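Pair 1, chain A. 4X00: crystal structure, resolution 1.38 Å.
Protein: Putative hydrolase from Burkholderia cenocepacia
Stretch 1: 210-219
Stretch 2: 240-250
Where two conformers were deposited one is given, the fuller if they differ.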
# COMPACT_ATOMS: atom_id res chain seq x y z
N GLU A 210 8.11 -0.45 12.05
CA GLU A 210 7.99 -1.23 13.29
C GLU A 210 7.14 -2.47 13.06
O GLU A 210 6.08 -2.64 13.66
CB GLU A 210 7.41 -0.36 14.39
CG GLU A 210 8.31 0.83 14.68
CD GLU A 210 7.89 1.61 15.90
OE1 GLU A 210 7.54 2.80 15.75
OE2 GLU A 210 7.92 1.04 17.00
N ALA A 211 7.62 -3.33 12.17
CA ALA A 211 6.88 -4.54 11.84
C ALA A 211 6.77 -5.48 13.04
O ALA A 211 5.72 -6.06 13.28
CB ALA A 211 7.53 -5.24 10.67
N ALA A 212 7.86 -5.68 13.77
CA ALA A 212 7.83 -6.62 14.87
C ALA A 212 6.80 -6.21 15.90
O ALA A 212 5.95 -7.01 16.33
CB ALA A 212 9.19 -6.73 15.49
N LYS A 213 6.83 -4.93 16.28
CA LYS A 213 5.87 -4.44 17.26
C LYS A 213 4.43 -4.45 16.70
O LYS A 213 3.52 -4.94 17.36
CB LYS A 213 6.26 -3.04 17.71
CG LYS A 213 5.35 -2.43 18.77
CD LYS A 213 5.79 -1.03 19.17
CE LYS A 213 4.83 -0.45 20.21
NZ LYS A 213 5.12 0.98 20.47
N GLY A 214 4.21 -3.92 15.51
CA GLY A 214 2.84 -3.80 15.03
C GLY A 214 2.20 -5.14 14.71
O GLY A 214 1.04 -5.37 15.04
N LEU A 215 2.94 -6.01 14.02
CA LEU A 215 2.38 -7.30 13.65
C LEU A 215 2.19 -8.19 14.85
O LEU A 215 1.16 -8.88 14.97
CB LEU A 215 3.28 -8.01 12.63
CG LEU A 215 3.27 -7.39 11.24
CD1 LEU A 215 4.33 -8.07 10.37
CD2 LEU A 215 1.89 -7.50 10.60
N SER A 216 3.17 -8.23 15.75
CA SER A 216 3.11 -9.26 16.78
C SER A 216 1.98 -8.98 17.75
O SER A 216 1.42 -9.91 18.31
CB SER A 216 4.43 -9.37 17.52
OG SER A 216 4.61 -8.28 18.38
N LYS A 217 1.62 -7.71 17.90
CA LYS A 217 0.55 -7.37 18.84
C LYS A 217 -0.86 -7.42 18.27
O LYS A 217 -1.83 -7.24 19.01
CB LYS A 217 0.78 -5.96 19.42
CG LYS A 217 1.76 -5.86 20.56
CD LYS A 217 3.18 -6.17 20.16
CE LYS A 217 4.10 -5.04 20.54
NZ LYS A 217 3.88 -4.53 21.93
N ALA A 218 -1.01 -7.65 16.97
CA ALA A 218 -2.33 -7.55 16.36
C ALA A 218 -3.21 -8.73 16.76
O ALA A 218 -2.73 -9.88 16.79
CB ALA A 218 -2.21 -7.47 14.84
N GLU A 219 -4.50 -8.45 17.01
CA GLU A 219 -5.51 -9.50 17.25
C GLU A 219 -6.51 -9.59 16.12
O GLU A 219 -7.17 -10.63 15.93
CB GLU A 219 -6.27 -9.26 18.55
CG GLU A 219 -5.50 -9.66 19.76
CD GLU A 219 -5.25 -11.14 19.78
OE1 GLU A 219 -6.25 -11.91 19.77
OE2 GLU A 219 -4.07 -11.54 19.81
N ALA A 240 7.08 -15.54 5.64
CA ALA A 240 7.61 -16.34 6.74
C ALA A 240 8.02 -15.45 7.91
O ALA A 240 7.77 -15.79 9.07
CB ALA A 240 8.79 -17.20 6.27
N ARG A 241 8.62 -14.30 7.62
CA ARG A 241 8.98 -13.37 8.68
C ARG A 241 7.73 -12.86 9.39
O ARG A 241 7.69 -12.83 10.62
CB ARG A 241 9.78 -12.19 8.11
CG ARG A 241 10.07 -11.10 9.11
CD ARG A 241 10.91 -11.56 10.29
NE ARG A 241 11.27 -10.40 11.08
CZ ARG A 241 11.47 -10.40 12.40
NH1 ARG A 241 11.36 -11.52 13.11
NH2 ARG A 241 11.78 -9.26 12.99
N ALA A 242 6.70 -12.50 8.63
CA ALA A 242 5.46 -12.05 9.25
C ALA A 242 4.82 -13.12 10.11
O ALA A 242 4.34 -12.81 11.21
CB ALA A 242 4.49 -11.56 8.19
N LYS A 243 4.76 -14.37 9.62
CA LYS A 243 4.14 -15.44 10.40
C LYS A 243 4.97 -15.75 11.64
O LYS A 243 4.42 -16.18 12.65
CB LYS A 243 3.97 -16.69 9.56
CG LYS A 243 2.81 -16.59 8.58
CD LYS A 243 2.61 -17.86 7.82
CE LYS A 243 1.36 -17.77 6.96
NZ LYS A 243 1.03 -19.09 6.28
N SER A 244 6.28 -15.52 11.57
CA SER A 244 7.15 -15.72 12.73
C SER A 244 6.77 -14.72 13.82
O SER A 244 6.78 -15.04 15.02
CB SER A 244 8.62 -15.56 12.31
OG SER A 244 9.50 -15.81 13.38
N LEU A 245 6.39 -13.52 13.40
CA LEU A 245 6.00 -12.48 14.33
C LEU A 245 4.58 -12.67 14.85
O LEU A 245 4.30 -12.37 16.02
CB LEU A 245 6.12 -11.12 13.64
CG LEU A 245 7.57 -10.72 13.38
CD1 LEU A 245 7.58 -9.51 12.46
CD2 LEU A 245 8.29 -10.40 14.71
N ASN A 246 3.70 -13.15 13.98
CA ASN A 246 2.30 -13.35 14.35
C ASN A 246 1.79 -14.62 13.71
O ASN A 246 1.50 -14.64 12.52
CB ASN A 246 1.44 -12.16 13.93
CG ASN A 246 0.01 -12.27 14.40
OD1 ASN A 246 -0.52 -13.35 14.63
ND2 ASN A 246 -0.65 -11.13 14.55
N PRO A 247 1.68 -15.71 14.49
CA PRO A 247 1.37 -17.03 13.91
C PRO A 247 -0.08 -17.14 13.48
O PRO A 247 -0.46 -18.16 12.87
CB PRO A 247 1.67 -18.00 15.06
CG PRO A 247 1.40 -17.16 16.30
CD PRO A 247 1.92 -15.78 15.94
N ARG A 248 -0.91 -16.14 13.78
CA ARG A 248 -2.30 -16.21 13.32
C ARG A 248 -2.49 -15.60 11.92
O ARG A 248 -3.59 -15.66 11.37
CB ARG A 248 -3.23 -15.54 14.32
CG ARG A 248 -3.35 -16.44 15.56
CD ARG A 248 -3.84 -15.77 16.80
NE ARG A 248 -5.24 -15.35 16.73
CZ ARG A 248 -6.25 -16.07 17.21
NH1 ARG A 248 -7.48 -15.60 17.16
NH2 ARG A 248 -6.03 -17.28 17.71
N ILE A 249 -1.45 -15.02 11.35
CA ILE A 249 -1.51 -14.55 9.96
C ILE A 249 -1.87 -15.70 9.02
O ILE A 249 -1.32 -16.80 9.12
CB ILE A 249 -0.17 -13.92 9.56
CG1 ILE A 249 -0.07 -12.56 10.23
CG2 ILE A 249 -0.03 -13.77 8.04
CD1 ILE A 249 1.28 -11.90 10.10
N ARG A 250 -2.78 -15.43 8.09
CA ARG A 250 -3.06 -16.33 6.99
C ARG A 250 -2.43 -15.74 5.72
O ARG A 250 -2.33 -14.52 5.59
CB ARG A 250 -4.56 -16.48 6.76
O HOH W 1 2.23 -12.59 17.73
O HOH W 2 -1.97 -12.95 16.89
O HOH W 3 -3.88 -12.51 16.18
O HOH W 4 -7.32 -12.89 17.52

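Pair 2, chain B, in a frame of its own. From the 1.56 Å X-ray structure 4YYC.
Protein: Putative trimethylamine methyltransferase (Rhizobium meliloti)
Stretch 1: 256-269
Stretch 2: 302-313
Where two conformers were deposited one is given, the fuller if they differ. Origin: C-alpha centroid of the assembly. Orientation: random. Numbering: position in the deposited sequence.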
# COMPACT_ATOMS: atom_id res chain seq x y z
N MSE B 256 10.18 -15.26 -28.66
CA MSE B 256 8.99 -14.51 -28.30
C MSE B 256 8.12 -14.16 -29.46
O MSE B 256 6.90 -14.32 -29.40
CB MSE B 256 9.37 -13.26 -27.46
CG MSE B 256 9.98 -13.60 -26.11
SE MSE B 256 8.68 -14.46 -24.89
CE MSE B 256 9.19 -16.34 -25.24
N LEU B 257 8.73 -13.71 -30.55
CA LEU B 257 7.97 -13.42 -31.77
C LEU B 257 7.31 -14.68 -32.31
O LEU B 257 6.18 -14.63 -32.78
CB LEU B 257 8.87 -12.79 -32.82
CG LEU B 257 9.36 -11.39 -32.52
CD1 LEU B 257 10.45 -11.01 -33.50
CD2 LEU B 257 8.24 -10.36 -32.51
N GLY B 258 8.00 -15.81 -32.22
CA GLY B 258 7.44 -17.08 -32.69
C GLY B 258 6.21 -17.53 -31.93
O GLY B 258 5.23 -17.97 -32.54
N ALA B 259 6.24 -17.39 -30.60
CA ALA B 259 5.06 -17.69 -29.80
C ALA B 259 3.92 -16.70 -30.11
O ALA B 259 2.77 -17.13 -30.24
CB ALA B 259 5.37 -17.67 -28.32
N ALA B 260 4.25 -15.43 -30.25
CA ALA B 260 3.25 -14.41 -30.57
C ALA B 260 2.54 -14.72 -31.86
O ALA B 260 1.31 -14.62 -31.95
CB ALA B 260 3.87 -13.02 -30.63
N LYS B 261 3.31 -15.16 -32.87
CA LYS B 261 2.70 -15.49 -34.17
C LYS B 261 1.70 -16.67 -34.05
O LYS B 261 0.59 -16.62 -34.63
CB LYS B 261 3.77 -15.77 -35.24
CG LYS B 261 4.57 -14.54 -35.59
CD LYS B 261 5.56 -14.68 -36.72
CE LYS B 261 6.65 -15.67 -36.47
NZ LYS B 261 7.58 -15.69 -37.65
N VAL B 262 2.06 -17.69 -33.27
CA VAL B 262 1.14 -18.81 -33.10
C VAL B 262 -0.14 -18.37 -32.42
O VAL B 262 -1.24 -18.61 -32.89
CB VAL B 262 1.78 -19.95 -32.29
CG1 VAL B 262 0.77 -21.04 -31.92
CG2 VAL B 262 3.01 -20.51 -33.00
N TYR B 263 -0.01 -17.74 -31.25
CA TYR B 263 -1.18 -17.36 -30.51
C TYR B 263 -2.07 -16.35 -31.21
O TYR B 263 -3.30 -16.54 -31.25
CB TYR B 263 -0.77 -16.88 -29.12
CG TYR B 263 -0.28 -18.04 -28.25
CD1 TYR B 263 -1.10 -19.14 -28.04
CD2 TYR B 263 0.97 -18.05 -27.66
CE1 TYR B 263 -0.71 -20.19 -27.24
CE2 TYR B 263 1.37 -19.12 -26.87
CZ TYR B 263 0.52 -20.17 -26.67
OH TYR B 263 0.94 -21.21 -25.88
N ALA B 264 -1.46 -15.34 -31.85
CA ALA B 264 -2.27 -14.37 -32.60
C ALA B 264 -3.01 -15.02 -33.77
O ALA B 264 -4.11 -14.61 -34.07
CB ALA B 264 -1.43 -13.19 -33.05
N ARG B 265 -2.46 -16.04 -34.41
CA ARG B 265 -3.19 -16.71 -35.47
C ARG B 265 -4.36 -17.54 -35.00
O ARG B 265 -5.26 -17.82 -35.79
CB ARG B 265 -2.25 -17.59 -36.27
CG ARG B 265 -1.37 -16.81 -37.22
CD ARG B 265 -0.86 -17.72 -38.32
NE ARG B 265 -0.09 -16.96 -39.29
CZ ARG B 265 1.23 -16.82 -39.30
NH1 ARG B 265 2.00 -17.37 -38.37
NH2 ARG B 265 1.79 -16.10 -40.28
N HIS B 266 -4.37 -17.92 -33.71
CA HIS B 266 -5.45 -18.71 -33.14
C HIS B 266 -6.33 -17.94 -32.13
O HIS B 266 -7.00 -18.57 -31.35
CB HIS B 266 -4.84 -19.95 -32.49
CG HIS B 266 -4.17 -20.84 -33.48
ND1 HIS B 266 -4.87 -21.60 -34.37
CD2 HIS B 266 -2.86 -21.05 -33.73
CE1 HIS B 266 -4.02 -22.23 -35.17
NE2 HIS B 266 -2.79 -21.95 -34.77
N ASN B 267 -6.34 -16.61 -32.23
CA ASN B 267 -7.29 -15.80 -31.43
C ASN B 267 -6.96 -15.87 -29.95
O ASN B 267 -7.86 -15.67 -29.13
CB ASN B 267 -8.76 -16.28 -31.64
CG ASN B 267 -9.81 -15.19 -31.42
OD1 ASN B 267 -10.00 -14.64 -30.31
ND2 ASN B 267 -10.54 -14.93 -32.45
N GLN B 268 -5.70 -16.20 -29.61
CA GLN B 268 -5.30 -16.27 -28.21
C GLN B 268 -4.53 -15.00 -27.84
O GLN B 268 -4.03 -14.30 -28.72
CB GLN B 268 -4.48 -17.50 -27.95
CG GLN B 268 -5.18 -18.78 -28.37
CD GLN B 268 -6.53 -18.90 -27.74
OE1 GLN B 268 -6.63 -18.91 -26.49
NE2 GLN B 268 -7.59 -18.94 -28.56
N ALA B 269 -4.50 -14.66 -26.57
CA ALA B 269 -4.04 -13.34 -26.18
C ALA B 269 -2.54 -13.32 -25.90
O ALA B 269 -2.00 -14.23 -25.26
CB ALA B 269 -4.80 -12.83 -24.96
N ALA B 302 1.28 -3.87 -31.82
CA ALA B 302 0.84 -3.68 -33.22
C ALA B 302 1.21 -4.86 -34.08
O ALA B 302 0.43 -5.22 -34.97
CB ALA B 302 1.44 -2.41 -33.79
N PHE B 303 2.36 -5.48 -33.80
CA PHE B 303 2.76 -6.68 -34.50
C PHE B 303 1.69 -7.77 -34.46
O PHE B 303 1.43 -8.45 -35.48
CB PHE B 303 4.08 -7.21 -33.93
CG PHE B 303 4.59 -8.43 -34.68
CD1 PHE B 303 5.01 -8.34 -35.99
CD2 PHE B 303 4.56 -9.66 -34.08
CE1 PHE B 303 5.44 -9.49 -36.68
CE2 PHE B 303 5.00 -10.81 -34.73
CZ PHE B 303 5.45 -10.72 -36.01
N THR B 304 1.04 -7.94 -33.33
CA THR B 304 -0.01 -8.98 -33.24
C THR B 304 -1.13 -8.75 -34.27
O THR B 304 -1.69 -9.71 -34.81
CB THR B 304 -0.61 -9.11 -31.83
OG1 THR B 304 -1.37 -7.93 -31.52
CG2 THR B 304 0.48 -9.41 -30.77
N GLN B 305 -1.41 -7.48 -34.57
CA GLN B 305 -2.49 -7.14 -35.50
C GLN B 305 -2.06 -7.36 -36.93
O GLN B 305 -2.90 -7.56 -37.80
CB GLN B 305 -2.98 -5.69 -35.28
CG GLN B 305 -3.41 -5.35 -33.86
CD GLN B 305 -4.50 -6.25 -33.38
OE1 GLN B 305 -5.65 -6.17 -33.90
NE2 GLN B 305 -4.18 -7.14 -32.43
N LEU B 306 -0.74 -7.33 -37.18
CA LEU B 306 -0.21 -7.70 -38.49
C LEU B 306 -0.37 -9.17 -38.79
O LEU B 306 -0.46 -9.59 -39.97
CB LEU B 306 1.23 -7.25 -38.68
CG LEU B 306 1.49 -5.74 -38.62
CD1 LEU B 306 2.98 -5.52 -38.74
CD2 LEU B 306 0.74 -4.99 -39.67
N ILE B 307 -0.36 -9.99 -37.75
CA ILE B 307 -0.63 -11.42 -37.87
C ILE B 307 -2.12 -11.65 -38.03
O ILE B 307 -2.49 -12.35 -38.97
CB ILE B 307 -0.06 -12.20 -36.69
CG1 ILE B 307 1.48 -12.07 -36.66
CG2 ILE B 307 -0.51 -13.67 -36.71
CD1 ILE B 307 2.22 -12.84 -37.74
N ARG B 308 -2.96 -11.12 -37.14
CA ARG B 308 -4.43 -11.20 -37.29
C ARG B 308 -5.09 -9.99 -36.68
O ARG B 308 -4.96 -9.70 -35.48
CB ARG B 308 -4.99 -12.44 -36.61
CG ARG B 308 -4.78 -13.71 -37.37
CD ARG B 308 -5.24 -13.66 -38.81
NE ARG B 308 -5.00 -14.96 -39.40
CZ ARG B 308 -3.91 -15.33 -40.07
NH1 ARG B 308 -2.91 -14.49 -40.27
NH2 ARG B 308 -3.85 -16.54 -40.57
N LYS B 309 -5.79 -9.22 -37.51
CA LYS B 309 -6.57 -8.10 -37.02
C LYS B 309 -7.56 -8.62 -36.00
O LYS B 309 -8.24 -9.63 -36.23
CB LYS B 309 -7.31 -7.44 -38.18
CG LYS B 309 -6.41 -6.58 -39.05
CD LYS B 309 -7.15 -6.03 -40.26
CE LYS B 309 -6.15 -5.33 -41.18
NZ LYS B 309 -6.84 -4.58 -42.25
N GLY B 310 -7.61 -7.95 -34.85
CA GLY B 310 -8.48 -8.35 -33.79
C GLY B 310 -7.90 -9.33 -32.81
O GLY B 310 -8.53 -9.62 -31.80
N ALA B 311 -6.68 -9.81 -33.04
CA ALA B 311 -6.09 -10.72 -32.05
C ALA B 311 -6.01 -10.02 -30.69
O ALA B 311 -5.63 -8.86 -30.65
CB ALA B 311 -4.70 -11.15 -32.46
N PRO B 312 -6.38 -10.72 -29.60
CA PRO B 312 -6.36 -10.01 -28.32
C PRO B 312 -4.93 -9.76 -27.81
O PRO B 312 -4.03 -10.62 -27.89
CB PRO B 312 -7.16 -10.91 -27.36
CG PRO B 312 -7.23 -12.21 -28.02
CD PRO B 312 -6.99 -12.05 -29.48
N VAL B 313 -4.70 -8.54 -27.30
CA VAL B 313 -3.35 -8.18 -26.91
C VAL B 313 -3.40 -7.20 -25.72
O VAL B 313 -4.23 -6.30 -25.68
CB VAL B 313 -2.52 -7.60 -28.09
CG1 VAL B 313 -3.13 -6.38 -28.71
CG2 VAL B 313 -1.07 -7.30 -27.67
O HOH W 5 -2.68 -12.17 -29.81

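In both pairs two helices cross at a moderate angle, with their N-to-C directions 62° apart in pair 1 and 53° in pair 2, and their axes approach to 9.2 and 8.9 Å. Fourteen central residues superpose at 0.9 Å RMSD. In each, the second helix gives way to a beta turn right after the helix: type I from A:Asn246 to A:Ile249, type II from B:Arg308 to B:Ala311. The residue that opens the turn, A:Asn246 or B:Arg308, is the first to leave helical angles and points its CA-to-CB bond toward the first stretch.

A close match central to the packing is A:Leu245 with B:Ile307, a branched aliphatic side chain aimed at the partner helix. On the first helix, size is distributed differently. In pair 1, A:Leu215 brings CD1 to 4.1 Å from A:Leu245 CD1 and also to 4.1 Å from A:Ala242 CB, so A:Leu215 packs against both a large and a small residue of the second helix. In pair 2 the matching position is B:Ala264, whose CB lies 3.8 Å from B:Ile307 CG2 and 3.9 Å from B:Ala311 CB. Three residues, about one helical turn, earlier, A:Ala212 offers CB at 3.9 Å to A:Leu245 CD2, whereas B:Lys261 uses its aliphatic stem, CG sitting 3.6 Å from B:Ile307 CD1 and 3.9 Å from B:Phe303 CE2, at the ring edge. Its end leads away.

The turn position shows the sharpest divergence. A:Asn246 works as a polar clasp: ND2 donates to A:Leu215 O at 2.9 Å and, weakly, to A:Ala218 O at 3.3 Å, tying the second stretch to two backbone carbonyls of the first stretch. Its OD1 accepts from A:Arg248 N at 2.9 Å, bracing its own turn. B:Arg308 makes no hydrogen bond across; its CB lies 3.5 Å from B:Ala264 O, and NH1 donates to B:Ile307 O at 2.5 Å. B:Arg265 CG lies over one face of the B:Arg308 guanidinium, even though B:Arg265 NE and B:Arg308 NH1, like charges, are 3.9 Å apart.

At the A:Ser216 and B:Arg265 match, A:Ser216 sits close to the backbone of the second stretch: its CB is 3.4 Å from A:Leu245 O, and water 1 donates to both A:Ser216 O and A:Leu245 O. B:Arg265 instead packs CG 3.3 Å from B:Ile307 CG2. The two longer stretches of pair 2 bury 644 Å², those of pair 1 404 Å²; in pair 2 water 5 donates to B:Gln268 O and B:Pro312 O. The frame thus accepts apolar packing with direct hydrogen bonds across (pair 1) or without them (pair 2).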